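Local structure of putative platelet activating factor (Streptococcus pneumoniae, 2HSJ) at residues T95-D101 with I147-I153. The protein is of unknown function but, as a GDSL-like member of the SGNH hydrolase clan, probably cleaves ester bonds in lipid or other acylated substrates. Residues are numbered along the deposited sequence.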
loop_
_atom_site.group_PDB
_atom_site.type_symbol
_atom_site.label_atom_id
_atom_site.label_comp_id
_atom_site.label_asym_id
_atom_site.label_seq_id
_atom_site.Cartn_x
_atom_site.Cartn_y
_atom_site.Cartn_z
ATOM N N THR D 95 20.335 22.289 -12.065
ATOM C CA THR D 95 20.478 23.714 -11.709
ATOM C C THR D 95 21.780 23.964 -10.963
ATOM O O THR D 95 22.350 25.043 -11.075
ATOM C CB THR D 95 19.249 24.309 -10.976
ATOM O OG1 THR D 95 19.288 25.752 -11.064
ATOM C CG2 THR D 95 19.178 23.874 -9.508
ATOM N N ASN D 96 22.242 22.959 -10.219
ATOM C CA ASN D 96 23.472 23.115 -9.456
ATOM C C ASN D 96 24.696 22.877 -10.312
ATOM O O ASN D 96 25.754 23.473 -10.052
ATOM C CB ASN D 96 23.451 22.271 -8.186
ATOM C CG ASN D 96 22.334 22.697 -7.254
ATOM O OD1 ASN D 96 21.995 23.878 -7.177
ATOM N ND2 ASN D 96 21.704 21.732 -6.599
ATOM N N ASP D 97 24.549 22.086 -11.371
ATOM C CA ASP D 97 25.612 21.989 -12.376
ATOM C C ASP D 97 25.803 23.364 -13.027
ATOM O O ASP D 97 26.922 23.837 -13.165
ATOM C CB ASP D 97 25.241 20.959 -13.447
ATOM C CG ASP D 97 25.192 19.543 -12.916
ATOM O OD1 ASP D 97 26.097 18.741 -13.283
ATOM O OD2 ASP D 97 24.240 19.232 -12.152
ATOM N N ILE D 98 24.704 24.017 -13.405
ATOM C CA ILE D 98 24.787 25.377 -13.948
ATOM C C ILE D 98 25.423 26.340 -12.926
ATOM O O ILE D 98 26.300 27.130 -13.269
ATOM C CB ILE D 98 23.404 25.893 -14.411
ATOM C CG1 ILE D 98 22.921 25.078 -15.617
ATOM C CG2 ILE D 98 23.500 27.433 -14.725
ATOM C CD1 ILE D 98 21.510 25.429 -16.052
ATOM N N GLY D 99 24.989 26.262 -11.674
ATOM C CA GLY D 99 25.512 27.171 -10.633
ATOM C C GLY D 99 26.991 26.972 -10.301
ATOM O O GLY D 99 27.630 27.880 -9.715
ATOM N N LYS D 100 27.538 25.804 -10.667
ATOM C CA LYS D 100 28.961 25.468 -10.486
ATOM C C LYS D 100 29.754 25.510 -11.789
ATOM O O LYS D 100 30.938 25.121 -11.818
ATOM C CB LYS D 100 29.097 24.073 -9.873
ATOM C CG LYS D 100 28.728 23.993 -8.409
ATOM C CD LYS D 100 29.790 24.605 -7.535
ATOM C CE LYS D 100 29.353 24.642 -6.079
ATOM N NZ LYS D 100 30.395 25.364 -5.274
ATOM N N ASP D 101 29.117 25.976 -12.860
ATOM C CA ASP D 101 29.768 26.111 -14.175
ATOM C C ASP D 101 30.312 24.781 -14.747
ATOM O O ASP D 101 31.320 24.755 -15.465
ATOM C CB ASP D 101 30.858 27.200 -14.131
ATOM C CG ASP D 101 30.959 27.979 -15.424
ATOM O OD1 ASP D 101 30.013 27.954 -16.250
ATOM O OD2 ASP D 101 32.009 28.624 -15.626
ATOM N N ILE D 147 25.258 32.558 -10.510
ATOM C CA ILE D 147 25.540 32.676 -11.944
ATOM C C ILE D 147 24.483 32.021 -12.872
ATOM O O ILE D 147 24.639 32.011 -14.091
ATOM C CB ILE D 147 26.959 32.151 -12.291
ATOM C CG1 ILE D 147 27.051 30.636 -12.041
ATOM C CG2 ILE D 147 28.043 32.958 -11.526
ATOM C CD1 ILE D 147 28.404 30.017 -12.500
ATOM N N ARG D 148 23.419 31.469 -12.301
ATOM C CA ARG D 148 22.355 30.914 -13.133
ATOM C C ARG D 148 21.654 32.043 -13.881
ATOM O O ARG D 148 21.533 33.171 -13.369
ATOM C CB ARG D 148 21.340 30.190 -12.260
ATOM C CG ARG D 148 21.899 29.048 -11.452
ATOM C CD ARG D 148 20.843 28.553 -10.450
ATOM N NE ARG D 148 21.384 27.501 -9.590
ATOM C CZ ARG D 148 22.229 27.717 -8.590
ATOM N NH1 ARG D 148 22.667 28.951 -8.308
ATOM N NH2 ARG D 148 22.661 26.703 -7.865
ATOM N N SER D 149 21.191 31.738 -15.094
ATOM C CA SER D 149 20.365 32.675 -15.869
ATOM C C SER D 149 19.358 31.847 -16.619
ATOM O O SER D 149 19.591 30.662 -16.863
ATOM C CB SER D 149 21.196 33.482 -16.860
ATOM O OG SER D 149 21.603 32.691 -17.964
ATOM N N ASN D 150 18.230 32.463 -16.969
ATOM C CA ASN D 150 17.202 31.743 -17.694
ATOM C C ASN D 150 17.605 31.416 -19.129
ATOM O O ASN D 150 17.105 30.442 -19.695
ATOM C CB ASN D 150 15.855 32.474 -17.596
ATOM C CG ASN D 150 15.275 32.423 -16.187
ATOM O OD1 ASN D 150 15.133 31.336 -15.618
ATOM N ND2 ASN D 150 14.971 33.597 -15.606
ATOM N N GLU D 151 18.527 32.192 -19.703
ATOM C CA GLU D 151 19.058 31.845 -21.037
ATOM C C GLU D 151 19.891 30.558 -20.979
ATOM O O GLU D 151 19.739 29.690 -21.843
ATOM C CB GLU D 151 19.853 32.995 -21.660
ATOM C CG GLU D 151 19.116 34.344 -21.644
ATOM C CD GLU D 151 19.468 35.185 -20.412
ATOM O OE1 GLU D 151 20.322 36.079 -20.582
ATOM O OE2 GLU D 151 18.931 34.957 -19.282
ATOM N N LYS D 152 20.738 30.417 -19.955
ATOM C CA LYS D 152 21.522 29.187 -19.759
ATOM C C LYS D 152 20.581 28.015 -19.509
ATOM O O LYS D 152 20.719 26.946 -20.121
ATOM C CB LYS D 152 22.463 29.277 -18.551
ATOM C CG LYS D 152 23.613 30.262 -18.654
ATOM C CD LYS D 152 24.236 30.478 -17.267
ATOM C CE LYS D 152 25.513 31.344 -17.337
ATOM N NZ LYS D 152 26.272 31.340 -16.032
ATOM N N ILE D 153 19.628 28.220 -18.601
ATOM C CA ILE D 153 18.673 27.152 -18.249
ATOM C C ILE D 153 17.906 26.683 -19.497
ATOM O O ILE D 153 17.791 25.482 -19.724
ATOM C CB ILE D 153 17.722 27.581 -17.116
ATOM C CG1 ILE D 153 18.519 27.648 -15.800
ATOM C CG2 ILE D 153 16.573 26.613 -16.972
ATOM C CD1 ILE D 153 17.887 28.504 -14.739
HETATM O O HOH W 1 26.993 28.513 -15.502
#
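Ile-98 and Arg-148 are the residues most covered in this contact between the short helix 95-99 and the residues leading into and opening helix 150-164. Ile-98 points at the second segment, its CG2 4.0 Å from both Arg-148 CG and Lys-152 CD, its CD1 3.7 Å from Ile-153 CG1; Trp-156 extends this apolar patch. The guanidinium of Arg-148 lies with one face over Gly-99, CZ to CA 3.9 Å, where a CB would clash with NH2. Arg-148 NH2 donates to Asn-96 OD1 (3.0 Å), NE bonds weakly to Thr-95 O and OG1, and NH1 turns back to Val-145 O. Asn-96 ND2 donates to Tyr-68 O. Thr-95 to Asp-97 belong to the GxND block of SGNH hydrolases; in relatives its asparagine contributes to the oxyanion hole, and Asn-96 is the probable counterpart. Where a Schellman motif with Asp-101 as its C-prime residue ends the helix, Ile-147 CD1 packs 3.6 Å from Gly-99 O, and one water links Ile-98 O, Asp-101 OD1 and Lys-152 NZ.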